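Local coordinates for protein metallo-beta-lactamase 1 (Acinetobacter baumannii, PDB 5MMD) that probably hydrolyses beta-lactam antibiotics to substituted beta-amino acids with the help of zinc, as a class B metallo-beta-lactamase, at residues L71-T84 and I95-L107. Sequence-based numbering, arbitrary orientation.
With ZN (zinc ion), chain E; ZN (zinc ion), chain C.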
ATOM      1  N   LEU A  71     -17.397  -3.719   6.921  1.00 21.20           N
ATOM      2  CA  LEU A  71     -16.402  -3.320   5.906  1.00 20.17           C
ATOM      3  C   LEU A  71     -16.796  -1.997   5.304  1.00 19.03           C
ATOM      4  O   LEU A  71     -17.879  -1.871   4.781  1.00 20.79           O
ATOM      5  CB  LEU A  71     -16.270  -4.376   4.820  1.00 19.35           C
ATOM      6  CG  LEU A  71     -15.245  -4.095   3.727  1.00 19.32           C
ATOM      7  CD1 LEU A  71     -13.871  -3.648   4.277  1.00 17.85           C
ATOM      8  CD2 LEU A  71     -15.093  -5.364   2.912  1.00 18.98           C
ATOM      9  N   ALA A  72     -15.896  -1.027   5.368  1.00 17.25           N
ATOM     10  CA  ALA A  72     -16.171   0.332   4.934  1.00 18.93           C
ATOM     11  C   ALA A  72     -15.668   0.628   3.510  1.00 18.63           C
ATOM     12  O   ALA A  72     -16.254   1.430   2.793  1.00 21.06           O
ATOM     13  CB  ALA A  72     -15.552   1.299   5.902  1.00 19.07           C
ATOM     14  N   GLY A  73     -14.599  -0.036   3.095  1.00 17.84           N
ATOM     15  CA  GLY A  73     -13.987   0.240   1.803  1.00 16.70           C
ATOM     16  C   GLY A  73     -12.521  -0.165   1.680  1.00 15.38           C
ATOM     17  O   GLY A  73     -11.909  -0.692   2.607  1.00 13.79           O
ATOM     18  N   SER A  74     -11.954   0.113   0.519  1.00 15.87           N
ATOM     19  CA  SER A  74     -10.536  -0.152   0.279  1.00 13.71           C
ATOM     20  C   SER A  74      -9.907   1.030  -0.441  1.00 13.58           C
ATOM     21  O   SER A  74     -10.576   1.729  -1.220  1.00 16.63           O
ATOM     22  CB  SER A  74     -10.348  -1.435  -0.541  1.00 14.51           C
ATOM     23  OG  SER A  74     -10.736  -1.211  -1.879  1.00 18.24           O
ATOM     24  N   ILE A  75      -8.632   1.265  -0.160  1.00 12.05           N
ATOM     25  CA  ILE A  75      -7.829   2.171  -0.934  1.00 12.18           C
ATOM     26  C   ILE A  75      -6.630   1.404  -1.555  1.00 11.22           C
ATOM     27  O   ILE A  75      -6.019   0.558  -0.889  1.00 10.07           O
ATOM     28  CB  ILE A  75      -7.335   3.363  -0.087  1.00 13.23           C
ATOM     29  CG1 ILE A  75      -6.426   4.236  -0.959  1.00 14.54           C
ATOM     30  CG2 ILE A  75      -6.638   2.883   1.157  1.00 13.22           C
ATOM     31  CD1 ILE A  75      -6.504   5.645  -0.691  1.00 16.94           C
ATOM     32  N   SER A  76      -6.313   1.688  -2.826  1.00 10.97           N
ATOM     33  CA  SER A  76      -5.120   1.094  -3.457  1.00 10.06           C
ATOM     34  C   SER A  76      -4.071   2.186  -3.662  1.00 11.04           C
ATOM     35  O   SER A  76      -4.391   3.276  -4.126  1.00 11.96           O
ATOM     36  CB  SER A  76      -5.445   0.404  -4.770  1.00 10.54           C
ATOM     37  OG  SER A  76      -6.341  -0.656  -4.574  1.00 10.11           O
ATOM     38  N   THR A  77      -2.825   1.894  -3.288  1.00 10.89           N
ATOM     39  CA  THR A  77      -1.826   2.950  -3.149  1.00 11.84           C
ATOM     40  C   THR A  77      -0.948   3.120  -4.387  1.00 12.83           C
ATOM     41  O   THR A  77      -0.183   4.079  -4.473  1.00 13.33           O
ATOM     42  CB  THR A  77      -0.934   2.705  -1.893  1.00 12.76           C
ATOM     43  OG1 THR A  77      -0.213   1.466  -2.023  1.00 12.08           O
ATOM     44  CG2 THR A  77      -1.789   2.636  -0.658  1.00 12.36           C
ATOM     45  N   HIS A  78      -1.043   2.191  -5.339  1.00 12.55           N
ATOM     46  CA  HIS A  78      -0.665   2.524  -6.728  1.00 13.17           C
ATOM     47  C   HIS A  78      -1.299   1.486  -7.635  1.00 12.62           C
ATOM     48  O   HIS A  78      -1.991   0.578  -7.146  1.00 11.39           O
ATOM     49  CB  HIS A  78       0.860   2.615  -6.931  1.00 13.80           C
ATOM     50  CG  HIS A  78       1.619   1.341  -6.708  1.00 13.18           C
ATOM     51  ND1 HIS A  78       1.833   0.791  -5.458  1.00 11.42           N
ATOM     52  CD2 HIS A  78       2.325   0.563  -7.585  1.00 14.20           C
ATOM     53  CE1 HIS A  78       2.574  -0.294  -5.581  1.00 12.26           C
ATOM     54  NE2 HIS A  78       2.899  -0.444  -6.854  1.00 13.77           N
ATOM     55  N   SER A  79      -1.040   1.592  -8.942  1.00 12.19           N
ATOM     56  CA  SER A  79      -1.788   0.801  -9.910  1.00 13.09           C
ATOM     57  C   SER A  79      -1.409  -0.691 -10.017  1.00 12.40           C
ATOM     58  O   SER A  79      -2.227  -1.482 -10.503  1.00 13.35           O
ATOM     59  CB  SER A  79      -1.653   1.433 -11.314  1.00 14.47           C
ATOM     60  OG  SER A  79      -0.332   1.308 -11.791  1.00 14.14           O
ATOM     61  N   HIS A  80      -0.214  -1.080  -9.554  1.00 12.20           N
ATOM     62  CA  HIS A  80       0.275  -2.462  -9.782  1.00 12.94           C
ATOM     63  C   HIS A  80      -0.649  -3.529  -9.190  1.00 12.08           C
ATOM     64  O   HIS A  80      -1.351  -3.319  -8.187  1.00 10.75           O
ATOM     65  CB  HIS A  80       1.694  -2.637  -9.261  1.00 11.74           C
ATOM     66  CG  HIS A  80       2.725  -1.930 -10.090  1.00 12.63           C
ATOM     67  ND1 HIS A  80       3.979  -1.610  -9.616  1.00 12.77           N
ATOM     68  CD2 HIS A  80       2.679  -1.494 -11.371  1.00 14.12           C
ATOM     69  CE1 HIS A  80       4.665  -1.016 -10.576  1.00 13.65           C
ATOM     70  NE2 HIS A  80       3.893  -0.918 -11.644  1.00 14.27           N
ATOM     71  N   GLU A  81      -0.687  -4.648  -9.894  1.00 11.52           N
ATOM     72  CA  GLU A  81      -1.579  -5.754  -9.593  1.00 11.36           C
ATOM     73  C   GLU A  81      -1.472  -6.266  -8.147  1.00 11.09           C
ATOM     74  O   GLU A  81      -2.459  -6.759  -7.613  1.00 10.60           O
ATOM     75  CB  GLU A  81      -1.298  -6.892 -10.553  1.00 12.67           C
ATOM     76  CG  GLU A  81      -2.305  -8.013 -10.554  1.00 13.16           C
ATOM     77  CD  GLU A  81      -3.654  -7.648 -11.136  1.00 15.03           C
ATOM     78  OE1 GLU A  81      -4.526  -8.533 -11.103  1.00 16.98           O
ATOM     79  OE2 GLU A  81      -3.848  -6.534 -11.674  1.00 14.76           O
ATOM     80  N   ASP A  82      -0.305  -6.126  -7.516  1.00  9.56           N
ATOM     81  CA  ASP A  82      -0.172  -6.620  -6.146  1.00 10.85           C
ATOM     82  C   ASP A  82      -1.040  -5.803  -5.163  1.00 10.60           C
ATOM     83  O   ASP A  82      -1.318  -6.288  -4.090  1.00 11.33           O
ATOM     84  CB  ASP A  82       1.309  -6.682  -5.658  1.00  9.00           C
ATOM     85  CG  ASP A  82       2.082  -5.381  -5.800  1.00 11.72           C
ATOM     86  OD1 ASP A  82       1.804  -4.639  -6.769  1.00 13.08           O
ATOM     87  OD2 ASP A  82       3.046  -5.151  -4.989  1.00  8.79           O
ATOM     88  N   LYS A  83      -1.501  -4.621  -5.539  1.00  9.70           N
ATOM     89  CA  LYS A  83      -2.290  -3.759  -4.623  1.00  9.15           C
ATOM     90  C   LYS A  83      -3.716  -3.467  -5.114  1.00 10.52           C
ATOM     91  O   LYS A  83      -4.546  -2.904  -4.366  1.00  9.44           O
ATOM     92  CB  LYS A  83      -1.554  -2.437  -4.416  1.00  8.41           C
ATOM     93  CG  LYS A  83      -0.122  -2.522  -3.966  1.00  9.10           C
ATOM     94  CD  LYS A  83       0.100  -3.413  -2.726  1.00  9.25           C
ATOM     95  CE  LYS A  83       1.583  -3.409  -2.333  1.00  8.89           C
ATOM     96  NZ  LYS A  83       1.845  -4.408  -1.309  1.00  9.89           N
ATOM     97  N   THR A  84      -4.001  -3.862  -6.361  1.00 11.00           N
ATOM     98  CA  THR A  84      -5.267  -3.598  -7.026  1.00 11.73           C
ATOM     99  C   THR A  84      -5.973  -4.851  -7.525  1.00 11.79           C
ATOM    100  O   THR A  84      -7.018  -4.738  -8.143  1.00 12.37           O
ATOM    101  CB  THR A  84      -5.096  -2.703  -8.268  1.00 12.80           C
ATOM    102  OG1 THR A  84      -4.235  -3.366  -9.216  1.00 13.04           O
ATOM    103  CG2 THR A  84      -4.535  -1.314  -7.879  1.00 12.63           C
ATOM    104  N   ILE A  95     -18.582  -2.877  -2.462  1.00 25.50           N
ATOM    105  CA  ILE A  95     -17.658  -2.342  -1.484  1.00 23.71           C
ATOM    106  C   ILE A  95     -16.865  -1.196  -2.114  1.00 22.30           C
ATOM    107  O   ILE A  95     -16.103  -1.420  -3.046  1.00 21.12           O
ATOM    108  CB  ILE A  95     -16.681  -3.421  -1.012  1.00 22.15           C
ATOM    109  CG1 ILE A  95     -17.469  -4.571  -0.372  1.00 24.24           C
ATOM    110  CG2 ILE A  95     -15.679  -2.844  -0.057  1.00 20.56           C
ATOM    111  CD1 ILE A  95     -16.659  -5.796  -0.151  1.00 22.82           C
ATOM    112  N   THR A  96     -17.015   0.021  -1.601  1.00 23.40           N
ATOM    113  CA  THR A  96     -16.325   1.174  -2.184  1.00 22.22           C
ATOM    114  C   THR A  96     -14.792   1.045  -2.244  1.00 19.90           C
ATOM    115  O   THR A  96     -14.110   0.850  -1.243  1.00 18.85           O
ATOM    116  CB  THR A  96     -16.680   2.460  -1.430  1.00 23.32           C
ATOM    117  OG1 THR A  96     -18.093   2.557  -1.357  1.00 25.68           O
ATOM    118  CG2 THR A  96     -16.153   3.659  -2.155  1.00 23.14           C
ATOM    119  N   THR A  97     -14.278   1.168  -3.455  1.00 19.35           N
ATOM    120  CA  THR A  97     -12.863   1.172  -3.736  1.00 17.55           C
ATOM    121  C   THR A  97     -12.410   2.597  -4.024  1.00 17.70           C
ATOM    122  O   THR A  97     -13.111   3.379  -4.687  1.00 19.12           O
ATOM    123  CB  THR A  97     -12.530   0.262  -4.930  1.00 17.09           C
ATOM    124  OG1 THR A  97     -13.343   0.637  -6.051  1.00 18.52           O
ATOM    125  CG2 THR A  97     -12.839  -1.163  -4.588  1.00 17.71           C
ATOM    126  N   TYR A  98     -11.261   2.939  -3.485  1.00 16.45           N
ATOM    127  CA  TYR A  98     -10.648   4.241  -3.689  1.00 17.54           C
ATOM    128  C   TYR A  98      -9.270   4.110  -4.344  1.00 15.67           C
ATOM    129  O   TYR A  98      -8.539   3.172  -4.088  1.00 14.32           O
ATOM    130  CB  TYR A  98     -10.452   4.999  -2.374  1.00 16.66           C
ATOM    131  CG  TYR A  98     -11.688   5.279  -1.579  1.00 18.15           C
ATOM    132  CD1 TYR A  98     -12.261   6.531  -1.590  1.00 20.33           C
ATOM    133  CD2 TYR A  98     -12.262   4.309  -0.776  1.00 18.55           C
ATOM    134  CE1 TYR A  98     -13.409   6.801  -0.858  1.00 21.35           C
ATOM    135  CE2 TYR A  98     -13.401   4.572  -0.033  1.00 20.43           C
ATOM    136  CZ  TYR A  98     -13.944   5.809  -0.050  1.00 21.72           C
ATOM    137  OH  TYR A  98     -15.088   6.076   0.690  1.00 25.35           O
ATOM    138  N   ALA A  99      -8.910   5.120  -5.136  1.00 15.78           N
ATOM    139  CA  ALA A  99      -7.551   5.302  -5.601  1.00 15.28           C
ATOM    140  C   ALA A  99      -7.367   6.757  -5.956  1.00 16.83           C
ATOM    141  O   ALA A  99      -8.344   7.492  -6.040  1.00 17.38           O
ATOM    142  CB  ALA A  99      -7.265   4.413  -6.792  1.00 15.44           C
ATOM    143  N   SER A 100      -6.140   7.205  -6.167  1.00 15.54           N
ATOM    144  CA  SER A 100      -5.965   8.565  -6.679  1.00 16.81           C
ATOM    145  C   SER A 100      -6.490   8.659  -8.136  1.00 17.93           C
ATOM    146  O   SER A 100      -6.604   7.655  -8.836  1.00 17.49           O
ATOM    147  CB  SER A 100      -4.500   8.981  -6.636  1.00 17.96           C
ATOM    148  OG  SER A 100      -3.737   8.267  -7.616  1.00 15.76           O
ATOM    149  N   ALA A 101      -6.826   9.865  -8.579  1.00 19.54           N
ATOM    150  CA  ALA A 101      -7.246  10.064  -9.983  1.00 20.93           C
ATOM    151  C   ALA A 101      -6.139   9.555 -10.944  1.00 20.28           C
ATOM    152  O   ALA A 101      -6.438   8.955 -11.947  1.00 20.65           O
ATOM    153  CB  ALA A 101      -7.541  11.477 -10.250  1.00 22.76           C
ATOM    154  N   LEU A 102      -4.879   9.783 -10.581  1.00 20.16           N
ATOM    155  CA  LEU A 102      -3.735   9.391 -11.405  1.00 19.87           C
ATOM    156  C   LEU A 102      -3.638   7.856 -11.488  1.00 18.01           C
ATOM    157  O   LEU A 102      -3.471   7.254 -12.562  1.00 18.08           O
ATOM    158  CB  LEU A 102      -2.440   9.963 -10.829  1.00 19.31           C
ATOM    159  CG  LEU A 102      -1.165   9.503 -11.530  1.00 18.60           C
ATOM    160  CD1 LEU A 102      -1.286   9.718 -13.067  1.00 21.32           C
ATOM    161  CD2 LEU A 102       0.016  10.239 -10.980  1.00 18.74           C
ATOM    162  N   THR A 103      -3.761   7.222 -10.340  1.00 16.48           N
ATOM    163  CA  THR A 103      -3.775   5.775 -10.326  1.00 16.05           C
ATOM    164  C   THR A 103      -4.906   5.238 -11.233  1.00 16.78           C
ATOM    165  O   THR A 103      -4.678   4.336 -12.029  1.00 16.03           O
ATOM    166  CB  THR A 103      -3.931   5.250  -8.918  1.00 15.39           C
ATOM    167  OG1 THR A 103      -2.679   5.401  -8.248  1.00 15.75           O
ATOM    168  CG2 THR A 103      -4.338   3.780  -8.925  1.00 15.17           C
ATOM    169  N   ASN A 104      -6.108   5.820 -11.128  1.00 17.55           N
ATOM    170  CA  ASN A 104      -7.228   5.385 -11.965  1.00 18.26           C
ATOM    171  C   ASN A 104      -6.946   5.619 -13.456  1.00 20.39           C
ATOM    172  O   ASN A 104      -7.374   4.848 -14.299  1.00 20.00           O
ATOM    173  CB  ASN A 104      -8.544   6.086 -11.551  1.00 19.48           C
ATOM    174  CG  ASN A 104      -9.432   5.182 -10.698  1.00 19.33           C
ATOM    175  OD1 ASN A 104      -9.039   4.063 -10.347  1.00 17.68           O
ATOM    176  ND2 ASN A 104     -10.636   5.664 -10.359  1.00 20.60           N
ATOM    177  N   GLU A 105      -6.202   6.664 -13.782  1.00 20.87           N
ATOM    178  CA  GLU A 105      -5.939   6.934 -15.192  1.00 22.04           C
ATOM    179  C   GLU A 105      -5.005   5.881 -15.759  1.00 21.29           C
ATOM    180  O   GLU A 105      -5.166   5.470 -16.916  1.00 21.77           O
ATOM    181  CB  GLU A 105      -5.351   8.316 -15.382  1.00 23.99           C
ATOM    182  CG  GLU A 105      -6.381   9.427 -15.291  1.00 26.85           C
ATOM    183  CD  GLU A 105      -7.445   9.401 -16.419  1.00 30.71           C
ATOM    184  OE1 GLU A 105      -7.132   9.072 -17.595  1.00 31.03           O
ATOM    185  OE2 GLU A 105      -8.624   9.722 -16.123  1.00 32.01           O
ATOM    186  N   ILE A 106      -4.057   5.434 -14.928  1.00 19.94           N
ATOM    187  CA  ILE A 106      -3.123   4.388 -15.315  1.00 19.60           C
ATOM    188  C   ILE A 106      -3.877   3.085 -15.523  1.00 19.04           C
ATOM    189  O   ILE A 106      -3.754   2.456 -16.580  1.00 20.29           O
ATOM    190  CB  ILE A 106      -2.006   4.234 -14.274  1.00 18.06           C
ATOM    191  CG1 ILE A 106      -1.151   5.509 -14.270  1.00 19.28           C
ATOM    192  CG2 ILE A 106      -1.151   2.993 -14.569  1.00 17.58           C
ATOM    193  CD1 ILE A 106      -0.212   5.621 -13.080  1.00 18.00           C
ATOM    194  N   LEU A 107      -4.690   2.699 -14.543  1.00 17.27           N
ATOM    195  CA  LEU A 107      -5.554   1.536 -14.679  1.00 17.28           C
ATOM    196  C   LEU A 107      -6.382   1.635 -15.968  1.00 19.37           C
ATOM    197  O   LEU A 107      -6.484   0.671 -16.721  1.00 19.69           O
ATOM    198  CB  LEU A 107      -6.478   1.402 -13.454  1.00 16.76           C
ATOM    199  CG  LEU A 107      -5.751   1.080 -12.129  1.00 15.25           C
ATOM    200  CD1 LEU A 107      -6.724   1.070 -10.954  1.00 15.46           C
ATOM    201  CD2 LEU A 107      -5.084  -0.264 -12.225  1.00 15.40           C
TER
HETATM  202 ZN    ZN E 403       4.442  -1.697  -7.648  1.00 14.39          ZN
HETATM  203 ZN    ZN C 401       4.606  -3.905  -4.986  0.95 15.81          ZN
HETATM  204  O   HOH W   1     -18.453   0.304   0.970  1.00 25.18           O
HETATM  205  O   HOH W   2      -8.915   0.178  -3.805  1.00 16.14           O
HETATM  206  O   HOH W   3      -3.860   5.552  -5.658  1.00 12.26           O
HETATM  207  O   HOH W   4       4.582  -3.367  -6.981  1.00 15.13           O
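Ser74 and Ile75 pair with Thr97 and Tyr98 as parallel beta neighbours. Three backbone hydrogen bonds join the two segments: Ser74 N to Thr96 O (2.9 Å), Tyr98 N to Ser74 O, and Ser76 N to Tyr98 O. CB of Tyr98 lies 3.5 Å from Ser74 O and also packs against CB of Ile75. With CG beside the backbone N (chi1 -59°), the ring runs back past Ser74 O toward Gly73. Tyr98 CG lies 3.7 Å from Ser74 O. CD2 then meets Ser74 O at 3.1 Å, in the ring plane and at the ring edge. CE2 is farther from that oxygen, at 4.2 Å, and the hydroxyl end lies farther still. Ser74 O thus receives the Tyr98 amide and touches the ring edge as well. On the other face, Ser74 OG rests on Thr97 CG2. A water bonds to Ser74 OG, Ser76 OG and Tyr98 O, so it links the two strands. Near the start of the pairing, just before strand 97-100, Leu71 CD2 presses on Ile95 CD1 at a tight 3.5 Å, the two side chains crossing at about a right angle.

Past the strands, Ser79 sits against helix 101-109. Its OG and CB lie on Ile106 CG2, and Leu107 CD2 reaches Ser79 O at 3.6 Å. Ser100 OG caps this helix by accepting from Thr103 N. Thr103 OG1 bonds to Asp143. The segment 78-82 supplies three of the zinc ligands: His78, His80 and Asp82 form the HxHxD motif of the metallo-beta-lactamase fold. His140 completes one site, Cys159 and His201 the other. In the seven-stranded sheet, strand 70-75 lies between 44-48 and 97-100, strand 117-119 follows at the edge, and helix 87-92 covers the Ser74 and Thr97 face.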